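Local coordinates for protein CRISPR system Cmr subunit Cmr6 (Pyrococcus furiosus, PDB 4W8V) that binds RNA as the subunit that, with Cmr1, caps the type III-B Cmr ribonucleoprotein complex, part of the CRISPR immune system against viruses and plasmids, at residues E141-I150 with P202-R210; F219-L229 with G238-V246. All coordinates share one frame; numbering follows the deposited sequence.

Contact 1 of 2, residues E141-I150 with P202-R210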
loop_
_atom_site.group_PDB
_atom_site.type_symbol
_atom_site.label_atom_id
_atom_site.label_comp_id
_atom_site.label_asym_id
_atom_site.label_seq_id
_atom_site.Cartn_x
_atom_site.Cartn_y
_atom_site.Cartn_z
ATOM N N GLU A 141 -6.023 -8.535 12.088
ATOM C CA GLU A 141 -5.142 -9.404 12.854
ATOM C C GLU A 141 -3.710 -9.343 12.360
ATOM O O GLU A 141 -2.893 -10.182 12.717
ATOM C CB GLU A 141 -5.638 -10.842 12.793
ATOM C CG GLU A 141 -7.083 -10.999 13.211
ATOM C CD GLU A 141 -7.589 -12.402 12.982
ATOM O OE1 GLU A 141 -6.783 -13.261 12.542
ATOM O OE2 GLU A 141 -8.793 -12.636 13.239
ATOM N N VAL A 142 -3.413 -8.354 11.526
ATOM C CA VAL A 142 -2.060 -8.160 11.029
ATOM C C VAL A 142 -1.628 -6.718 11.238
ATOM O O VAL A 142 -2.376 -5.781 10.982
ATOM C CB VAL A 142 -1.934 -8.533 9.532
ATOM C CG1 VAL A 142 -0.557 -8.163 9.006
ATOM C CG2 VAL A 142 -2.180 -10.024 9.339
ATOM N N VAL A 143 -0.419 -6.553 11.743
ATOM C CA VAL A 143 0.141 -5.243 11.982
ATOM C C VAL A 143 0.928 -4.836 10.757
ATOM O O VAL A 143 1.784 -5.591 10.286
ATOM C CB VAL A 143 1.053 -5.245 13.231
ATOM C CG1 VAL A 143 1.755 -3.904 13.401
ATOM C CG2 VAL A 143 0.240 -5.595 14.464
ATOM N N PHE A 144 0.619 -3.662 10.222
ATOM C CA PHE A 144 1.387 -3.134 9.118
ATOM C C PHE A 144 2.377 -2.133 9.661
ATOM O O PHE A 144 2.036 -0.966 9.866
ATOM C CB PHE A 144 0.483 -2.499 8.066
ATOM C CG PHE A 144 -0.266 -3.499 7.247
ATOM C CD1 PHE A 144 -1.478 -4.023 7.692
ATOM C CD2 PHE A 144 0.241 -3.926 6.030
ATOM C CE1 PHE A 144 -2.151 -4.965 6.932
ATOM C CE2 PHE A 144 -0.431 -4.854 5.267
ATOM C CZ PHE A 144 -1.620 -5.382 5.724
ATOM N N PHE A 145 3.601 -2.610 9.895
ATOM C CA PHE A 145 4.665 -1.782 10.446
ATOM C C PHE A 145 5.078 -0.711 9.479
ATOM O O PHE A 145 4.888 -0.827 8.265
ATOM C CB PHE A 145 5.911 -2.610 10.808
ATOM C CG PHE A 145 5.696 -3.591 11.922
ATOM C CD1 PHE A 145 5.494 -3.157 13.218
ATOM C CD2 PHE A 145 5.717 -4.953 11.670
ATOM C CE1 PHE A 145 5.297 -4.056 14.240
ATOM C CE2 PHE A 145 5.517 -5.864 12.672
ATOM C CZ PHE A 145 5.311 -5.422 13.970
ATOM N N ASP A 146 5.679 0.331 10.031
ATOM C CA ASP A 146 6.278 1.355 9.217
ATOM C C ASP A 146 7.492 0.791 8.482
ATOM O O ASP A 146 8.238 -0.059 9.009
ATOM C CB ASP A 146 6.638 2.560 10.087
ATOM C CG ASP A 146 5.395 3.224 10.702
ATOM O OD1 ASP A 146 4.570 3.779 9.960
ATOM O OD2 ASP A 146 5.219 3.165 11.918
ATOM N N ALA A 147 7.665 1.243 7.247
ATOM C CA ALA A 147 8.831 0.882 6.458
ATOM C C ALA A 147 9.901 1.914 6.706
ATOM O O ALA A 147 9.668 3.102 6.510
ATOM C CB ALA A 147 8.493 0.807 4.999
ATOM N N ILE A 148 11.080 1.464 7.121
ATOM C CA ILE A 148 12.076 2.370 7.677
ATOM C C ILE A 148 13.445 2.271 6.973
ATOM O O ILE A 148 13.883 1.182 6.627
ATOM C CB ILE A 148 12.209 2.094 9.177
ATOM C CG1 ILE A 148 12.469 0.595 9.406
ATOM C CG2 ILE A 148 10.934 2.493 9.900
ATOM C CD1 ILE A 148 12.103 0.092 10.754
ATOM N N PRO A 149 14.093 3.421 6.729
ATOM C CA PRO A 149 15.414 3.473 6.117
ATOM C C PRO A 149 16.422 2.677 6.938
ATOM O O PRO A 149 16.441 2.796 8.156
ATOM C CB PRO A 149 15.757 4.969 6.131
ATOM C CG PRO A 149 14.473 5.646 6.190
ATOM C CD PRO A 149 13.584 4.771 7.016
ATOM N N ILE A 150 17.208 1.843 6.270
ATOM C CA ILE A 150 18.264 1.080 6.921
ATOM C C ILE A 150 19.564 1.869 6.821
ATOM O O ILE A 150 20.276 1.799 5.815
ATOM C CB ILE A 150 18.419 -0.310 6.297
ATOM C CG1 ILE A 150 17.044 -0.993 6.278
ATOM C CG2 ILE A 150 19.476 -1.111 7.084
ATOM C CD1 ILE A 150 16.964 -2.295 5.515
ATOM N N PRO A 202 17.808 1.875 0.877
ATOM C CA PRO A 202 17.276 0.657 1.491
ATOM C C PRO A 202 16.253 0.913 2.596
ATOM O O PRO A 202 16.480 1.768 3.453
ATOM C CB PRO A 202 18.521 -0.015 2.062
ATOM C CG PRO A 202 19.493 1.083 2.275
ATOM C CD PRO A 202 19.205 2.143 1.270
ATOM N N PHE A 203 15.145 0.169 2.558
ATOM C CA PHE A 203 14.105 0.227 3.569
ATOM C C PHE A 203 13.861 -1.162 4.133
ATOM O O PHE A 203 13.913 -2.150 3.410
ATOM C CB PHE A 203 12.782 0.798 2.995
ATOM C CG PHE A 203 12.807 2.278 2.779
ATOM C CD1 PHE A 203 13.488 2.819 1.707
ATOM C CD2 PHE A 203 12.154 3.131 3.652
ATOM C CE1 PHE A 203 13.530 4.187 1.518
ATOM C CE2 PHE A 203 12.184 4.500 3.471
ATOM C CZ PHE A 203 12.866 5.030 2.408
ATOM N N LEU A 204 13.583 -1.230 5.431
ATOM C CA LEU A 204 13.054 -2.446 6.025
ATOM C C LEU A 204 11.522 -2.420 5.994
ATOM O O LEU A 204 10.902 -1.446 6.392
ATOM C CB LEU A 204 13.549 -2.601 7.456
ATOM C CG LEU A 204 13.347 -3.973 8.088
ATOM C CD1 LEU A 204 14.381 -4.946 7.542
ATOM C CD2 LEU A 204 13.463 -3.863 9.580
ATOM N N VAL A 205 10.926 -3.513 5.541
ATOM C CA VAL A 205 9.489 -3.623 5.367
ATOM C C VAL A 205 8.991 -4.861 6.092
ATOM O O VAL A 205 9.558 -5.944 5.928
ATOM C CB VAL A 205 9.114 -3.722 3.879
ATOM C CG1 VAL A 205 7.623 -3.983 3.708
ATOM C CG2 VAL A 205 9.556 -2.459 3.119
ATOM N N ALA A 206 7.941 -4.722 6.894
ATOM C CA ALA A 206 7.505 -5.835 7.724
ATOM C C ALA A 206 6.028 -5.820 8.061
ATOM O O ALA A 206 5.405 -4.770 8.145
ATOM C CB ALA A 206 8.316 -5.852 9.020
ATOM N N VAL A 207 5.488 -7.009 8.296
ATOM C CA VAL A 207 4.139 -7.167 8.811
ATOM C C VAL A 207 4.167 -8.198 9.940
ATOM O O VAL A 207 5.035 -9.045 9.966
ATOM C CB VAL A 207 3.141 -7.610 7.710
ATOM C CG1 VAL A 207 3.070 -6.568 6.599
ATOM C CG2 VAL A 207 3.499 -8.977 7.150
ATOM N N GLY A 208 3.215 -8.121 10.866
ATOM C CA GLY A 208 3.196 -9.013 12.010
ATOM C C GLY A 208 1.822 -9.534 12.385
ATOM O O GLY A 208 0.805 -8.910 12.094
ATOM N N GLY A 209 1.792 -10.688 13.043
ATOM C CA GLY A 209 0.545 -11.275 13.489
ATOM C C GLY A 209 0.759 -12.617 14.150
ATOM O O GLY A 209 1.844 -13.183 14.076
ATOM N N ARG A 210 -0.277 -13.133 14.802
ATOM C CA ARG A 210 -0.174 -14.414 15.490
ATOM C C ARG A 210 -0.167 -15.558 14.493
ATOM O O ARG A 210 0.650 -16.471 14.585
ATOM C CB ARG A 210 -1.328 -14.602 16.471
ATOM C CG ARG A 210 -1.497 -13.483 17.471
ATOM C CD ARG A 210 -2.965 -13.126 17.576
ATOM N NE ARG A 210 -3.285 -12.388 18.791
ATOM C CZ ARG A 210 -3.692 -12.959 19.920
ATOM N NH1 ARG A 210 -3.820 -14.280 19.991
ATOM N NH2 ARG A 210 -3.971 -12.211 20.978
HETATM O O HOH W 1 3.657 -2.835 6.543
HETATM O O HOH W 2 7.178 -2.101 7.160
#
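Pro149 lies over one face of the Phe203 ring, its CA 4.1 Å above the ring plane and displaced toward the rim, while the carbonyl of Ala147 meets the same ring at its edge. Proline suits this spot: its compact, puckered ring crosses the phenyl obliquely, CG touching CE2 of Phe203 at 3.7 Å, and at a non-hydrogen-bonded pair its missing N-H costs no bond to strand 202-209. Phe145 carries Val143 CG1 on one face; the backbone of Ala206 is at its edge. With CG anti to its carbonyl carbon (chi1 -66°), the Phe145 ring swings across strand 202-209 until CE2 comes 3.7 Å from Gly208 N. Gly208, having no side chain, lets the ring lie this close to its backbone.

These pairs belong to one edge of the four-stranded antiparallel sheet, order 2-3-1-4, of the ferredoxin-like RAMP fold in this C-terminal part of Cmr6, where strand 143-149 is outermost beside strand 202-209. Two short ladders hold it. In one, Val143 and Gly208 exchange both backbone bonds, Val143 N reaching Gly208 O at 2.7 Å; in the other, Ile148 and Leu204 do the same. Between them the register slips by one residue, and two waters bridge the break: one donates to Phe145 O and Ala206 O, the other donates to Phe145 O and accepts from Ala206 N at 2.7 Å. Beta-branched Val207 turns toward helix 212-228, its CG1 3.9 Å from Phe144 CD2. At the far end Ile150 N bonds to Pro202 O at 2.9 Å, and Ile150 CD1 reaches 3.9 Å from Leu204 CB.

Contact 2 of 2, residues F219-L229 with G238-V246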
loop_
_atom_site.group_PDB
_atom_site.type_symbol
_atom_site.label_atom_id
_atom_site.label_comp_id
_atom_site.label_asym_id
_atom_site.label_seq_id
_atom_site.Cartn_x
_atom_site.Cartn_y
_atom_site.Cartn_z
ATOM N N PHE A 219 2.364 -10.335 3.712
ATOM C CA PHE A 219 3.672 -9.877 3.279
ATOM C C PHE A 219 3.808 -9.973 1.764
ATOM O O PHE A 219 4.429 -9.127 1.125
ATOM C CB PHE A 219 4.770 -10.695 3.970
ATOM C CG PHE A 219 6.155 -10.196 3.689
ATOM C CD1 PHE A 219 6.625 -9.034 4.290
ATOM C CD2 PHE A 219 6.980 -10.866 2.808
ATOM C CE1 PHE A 219 7.893 -8.558 4.019
ATOM C CE2 PHE A 219 8.261 -10.405 2.540
ATOM C CZ PHE A 219 8.716 -9.248 3.146
ATOM N N SER A 220 3.212 -11.011 1.197
ATOM C CA SER A 220 3.309 -11.263 -0.230
ATOM C C SER A 220 2.491 -10.232 -1.000
ATOM O O SER A 220 2.884 -9.778 -2.067
ATOM C CB SER A 220 2.836 -12.680 -0.548
ATOM O OG SER A 220 3.837 -13.620 -0.221
ATOM N N LEU A 221 1.361 -9.849 -0.429
ATOM C CA LEU A 221 0.564 -8.795 -1.009
ATOM C C LEU A 221 1.321 -7.469 -0.941
ATOM O O LEU A 221 1.303 -6.694 -1.885
ATOM C CB LEU A 221 -0.793 -8.706 -0.303
ATOM C CG LEU A 221 -1.763 -9.843 -0.636
ATOM C CD1 LEU A 221 -3.040 -9.700 0.157
ATOM C CD2 LEU A 221 -2.052 -9.881 -2.141
ATOM N N VAL A 222 2.018 -7.226 0.161
ATOM C CA VAL A 222 2.741 -5.969 0.340
ATOM C C VAL A 222 3.873 -5.847 -0.680
ATOM O O VAL A 222 4.074 -4.783 -1.288
ATOM C CB VAL A 222 3.286 -5.869 1.777
ATOM C CG1 VAL A 222 4.405 -4.837 1.887
ATOM C CG2 VAL A 222 2.152 -5.565 2.740
ATOM N N LYS A 223 4.595 -6.954 -0.867
ATOM C CA LYS A 223 5.594 -7.086 -1.911
ATOM C C LYS A 223 5.010 -6.703 -3.253
ATOM O O LYS A 223 5.560 -5.876 -3.983
ATOM C CB LYS A 223 6.110 -8.532 -1.998
ATOM C CG LYS A 223 7.470 -8.796 -1.377
ATOM C CD LYS A 223 7.873 -10.274 -1.506
ATOM C CE LYS A 223 8.406 -10.594 -2.900
ATOM N NZ LYS A 223 9.731 -9.958 -3.150
ATOM N N LEU A 224 3.917 -7.375 -3.588
ATOM C CA LEU A 224 3.232 -7.174 -4.847
ATOM C C LEU A 224 2.870 -5.702 -5.021
ATOM O O LEU A 224 3.105 -5.103 -6.067
ATOM C CB LEU A 224 1.986 -8.063 -4.892
ATOM C CG LEU A 224 1.150 -8.191 -6.158
ATOM C CD1 LEU A 224 2.029 -8.440 -7.374
ATOM C CD2 LEU A 224 0.169 -9.327 -5.948
ATOM N N ALA A 225 2.334 -5.105 -3.970
ATOM C CA ALA A 225 1.854 -3.726 -4.043
ATOM C C ALA A 225 2.995 -2.699 -4.161
ATOM O O ALA A 225 2.858 -1.688 -4.850
ATOM C CB ALA A 225 0.968 -3.430 -2.821
ATOM N N LEU A 226 4.136 -2.969 -3.531
ATOM C CA LEU A 226 5.267 -2.028 -3.577
ATOM C C LEU A 226 5.981 -2.053 -4.921
ATOM O O LEU A 226 6.550 -1.055 -5.350
ATOM C CB LEU A 226 6.276 -2.326 -2.461
ATOM C CG LEU A 226 5.797 -2.225 -1.003
ATOM C CD1 LEU A 226 6.953 -2.555 -0.018
ATOM C CD2 LEU A 226 5.183 -0.876 -0.672
ATOM N N ARG A 227 5.975 -3.204 -5.577
ATOM C CA ARG A 227 6.621 -3.340 -6.873
ATOM C C ARG A 227 5.751 -2.746 -7.974
ATOM O O ARG A 227 6.231 -1.980 -8.793
ATOM C CB ARG A 227 6.898 -4.813 -7.158
ATOM C CG ARG A 227 7.744 -5.101 -8.378
ATOM C CD ARG A 227 7.826 -6.608 -8.598
ATOM N NE ARG A 227 6.523 -7.165 -8.941
ATOM C CZ ARG A 227 6.107 -8.384 -8.610
ATOM N NH1 ARG A 227 6.887 -9.189 -7.910
ATOM N NH2 ARG A 227 4.902 -8.797 -8.981
ATOM N N ASP A 228 4.460 -3.069 -7.966
ATOM C CA ASP A 228 3.603 -2.738 -9.104
ATOM C C ASP A 228 2.711 -1.495 -8.937
ATOM O O ASP A 228 2.309 -0.903 -9.929
ATOM C CB ASP A 228 2.739 -3.956 -9.465
ATOM C CG ASP A 228 3.578 -5.139 -9.972
ATOM O OD1 ASP A 228 4.773 -4.942 -10.289
ATOM O OD2 ASP A 228 3.046 -6.263 -10.066
ATOM N N LEU A 229 2.421 -1.072 -7.712
ATOM C CA LEU A 229 1.585 0.116 -7.506
ATOM C C LEU A 229 2.381 1.306 -6.959
ATOM O O LEU A 229 2.250 2.422 -7.435
ATOM C CB LEU A 229 0.423 -0.211 -6.570
ATOM C CG LEU A 229 -0.489 -1.320 -7.111
ATOM C CD1 LEU A 229 -1.661 -1.606 -6.186
ATOM C CD2 LEU A 229 -0.994 -0.943 -8.485
ATOM N N GLY A 238 5.092 6.724 -11.926
ATOM C CA GLY A 238 6.065 5.648 -11.804
ATOM C C GLY A 238 6.946 5.771 -10.573
ATOM O O GLY A 238 7.802 4.929 -10.317
ATOM N N TYR A 239 6.729 6.836 -9.808
ATOM C CA TYR A 239 7.484 7.073 -8.594
ATOM C C TYR A 239 7.102 6.069 -7.517
ATOM O O TYR A 239 6.020 5.494 -7.563
ATOM C CB TYR A 239 7.255 8.498 -8.098
ATOM C CG TYR A 239 7.933 9.544 -8.956
ATOM C CD1 TYR A 239 9.309 9.729 -8.886
ATOM C CD2 TYR A 239 7.202 10.342 -9.840
ATOM C CE1 TYR A 239 9.945 10.677 -9.663
ATOM C CE2 TYR A 239 7.829 11.298 -10.630
ATOM C CZ TYR A 239 9.201 11.459 -10.533
ATOM O OH TYR A 239 9.838 12.391 -11.313
ATOM N N GLY A 240 8.008 5.836 -6.574
ATOM C CA GLY A 240 7.685 5.086 -5.375
ATOM C C GLY A 240 7.622 3.570 -5.450
ATOM O O GLY A 240 7.026 2.950 -4.574
ATOM N N ARG A 241 8.229 2.962 -6.464
ATOM C CA ARG A 241 8.270 1.512 -6.534
ATOM C C ARG A 241 9.440 0.955 -5.692
ATOM O O ARG A 241 10.563 1.432 -5.806
ATOM C CB ARG A 241 8.428 1.034 -7.982
ATOM C CG ARG A 241 7.327 1.422 -8.933
ATOM C CD ARG A 241 5.949 1.241 -8.323
ATOM N NE ARG A 241 4.891 1.293 -9.329
ATOM C CZ ARG A 241 4.286 2.404 -9.726
ATOM N NH1 ARG A 241 3.334 2.342 -10.639
ATOM N NH2 ARG A 241 4.627 3.577 -9.213
ATOM N N LEU A 242 9.182 -0.058 -4.870
ATOM C CA LEU A 242 10.256 -0.701 -4.092
ATOM C C LEU A 242 10.337 -2.204 -4.387
ATOM O O LEU A 242 9.299 -2.859 -4.535
ATOM C CB LEU A 242 10.063 -0.479 -2.582
ATOM C CG LEU A 242 10.396 0.913 -2.040
ATOM C CD1 LEU A 242 9.165 1.788 -1.954
ATOM C CD2 LEU A 242 11.097 0.827 -0.664
ATOM N N VAL A 243 11.559 -2.744 -4.479
ATOM C CA VAL A 243 11.740 -4.174 -4.721
ATOM C C VAL A 243 12.712 -4.817 -3.721
ATOM O O VAL A 243 13.689 -4.199 -3.311
ATOM C CB VAL A 243 12.231 -4.449 -6.172
ATOM C CG1 VAL A 243 11.256 -3.863 -7.191
ATOM C CG2 VAL A 243 13.642 -3.896 -6.408
ATOM N N GLU A 244 12.411 -6.046 -3.312
ATOM C CA GLU A 244 13.252 -6.799 -2.377
ATOM C C GLU A 244 14.652 -7.035 -2.956
ATOM O O GLU A 244 14.799 -7.175 -4.166
ATOM C CB GLU A 244 12.592 -8.142 -2.034
ATOM C CG GLU A 244 13.043 -8.764 -0.716
ATOM C CD GLU A 244 12.191 -9.963 -0.310
ATOM O OE1 GLU A 244 11.305 -10.358 -1.103
ATOM O OE2 GLU A 244 12.405 -10.510 0.797
ATOM N N TYR A 245 15.669 -7.055 -2.093
ATOM C CA TYR A 245 17.030 -7.396 -2.508
ATOM C C TYR A 245 17.725 -8.293 -1.489
ATOM O O TYR A 245 17.175 -8.550 -0.418
ATOM C CB TYR A 245 17.870 -6.136 -2.746
ATOM C CG TYR A 245 18.296 -5.391 -1.494
ATOM C CD1 TYR A 245 17.460 -4.453 -0.910
ATOM C CD2 TYR A 245 19.552 -5.600 -0.919
ATOM C CE1 TYR A 245 17.837 -3.760 0.221
ATOM C CE2 TYR A 245 19.940 -4.909 0.221
ATOM C CZ TYR A 245 19.071 -3.985 0.787
ATOM O OH TYR A 245 19.422 -3.276 1.916
ATOM N N VAL A 246 18.947 -8.716 -1.847
ATOM C CA VAL A 246 19.767 -9.746 -1.170
ATOM C C VAL A 246 19.062 -10.506 -0.055
ATOM O O VAL A 246 18.396 -11.508 -0.306
ATOM C CB VAL A 246 21.076 -9.147 -0.581
ATOM C CG1 VAL A 246 21.777 -10.167 0.310
ATOM C CG2 VAL A 246 22.016 -8.694 -1.692
HETATM O O HOH W 3 8.074 -5.362 -3.824
HETATM O O HOH W 4 5.558 -0.658 -11.767
#
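Arg241 runs along the C-terminal end of helix 219-228, meeting one backbone carbonyl after another. Its CB lies 3.8 Å from both Leu226 O and Arg227 O. The chain bends at chi2 (-43°), which lays CG 3.6 Å and then CD 3.3 Å from Arg227 O. Beyond it, NE shares a water weakly with Arg227 O. Leu229 O sits over the centre of the flat guanidinium, closest to CZ (3.1 Å) and near NH1 too, but without a hydrogen bond. NH2 makes a hydrogen bond to Thr235 O and a weak one to Tyr239 O, which lies at the edge. A long cationic side chain suits this place, since its charge would probably be stabilised by the carbonyls at and just beyond the helix's C-terminal end.

Next along the chain, Leu242 N bonds to Leu226 O at 2.9 Å, and a water joins Lys223 O to Leu242 O. Further on, the bent Lys223 side chain brings NZ to 2.6 Å from Glu244 OE1 in a salt bridge. Strand 242-244, outermost in the sheet within this chain, runs obliquely antiparallel to the helix (134°), beside strand 13-21; Phe219 and Val222 face strand 202-209, and helices 52-68 and 108-116 pack against other sides.

Contact 1 and contact 2 involve opposite edges of one antiparallel sheet, strand 143-149 forming one border and strand 242-244 the other, with strands 202-209 and 13-21 between. Their centres are about 13 Å apart. Helix 212-228 connects the parallel strands 202-209 and 242-244, with 13-21 between them, a split beta-alpha-beta crossover: Val222 CG2 packs 3.7 Å from Phe144 CE2, and Val222 CG1 meets Val205 CG1 at 3.8 Å. The Phe219 ring approaches the same strand, CE1 3.6 Å from Val205 O. At the start of that strand, Tyr245 OH lies 3.4 Å from Pro202 CB. One face of the helix thus packs apolar side chains on contact 1, while its C-terminal part meets the last strand in contact 2.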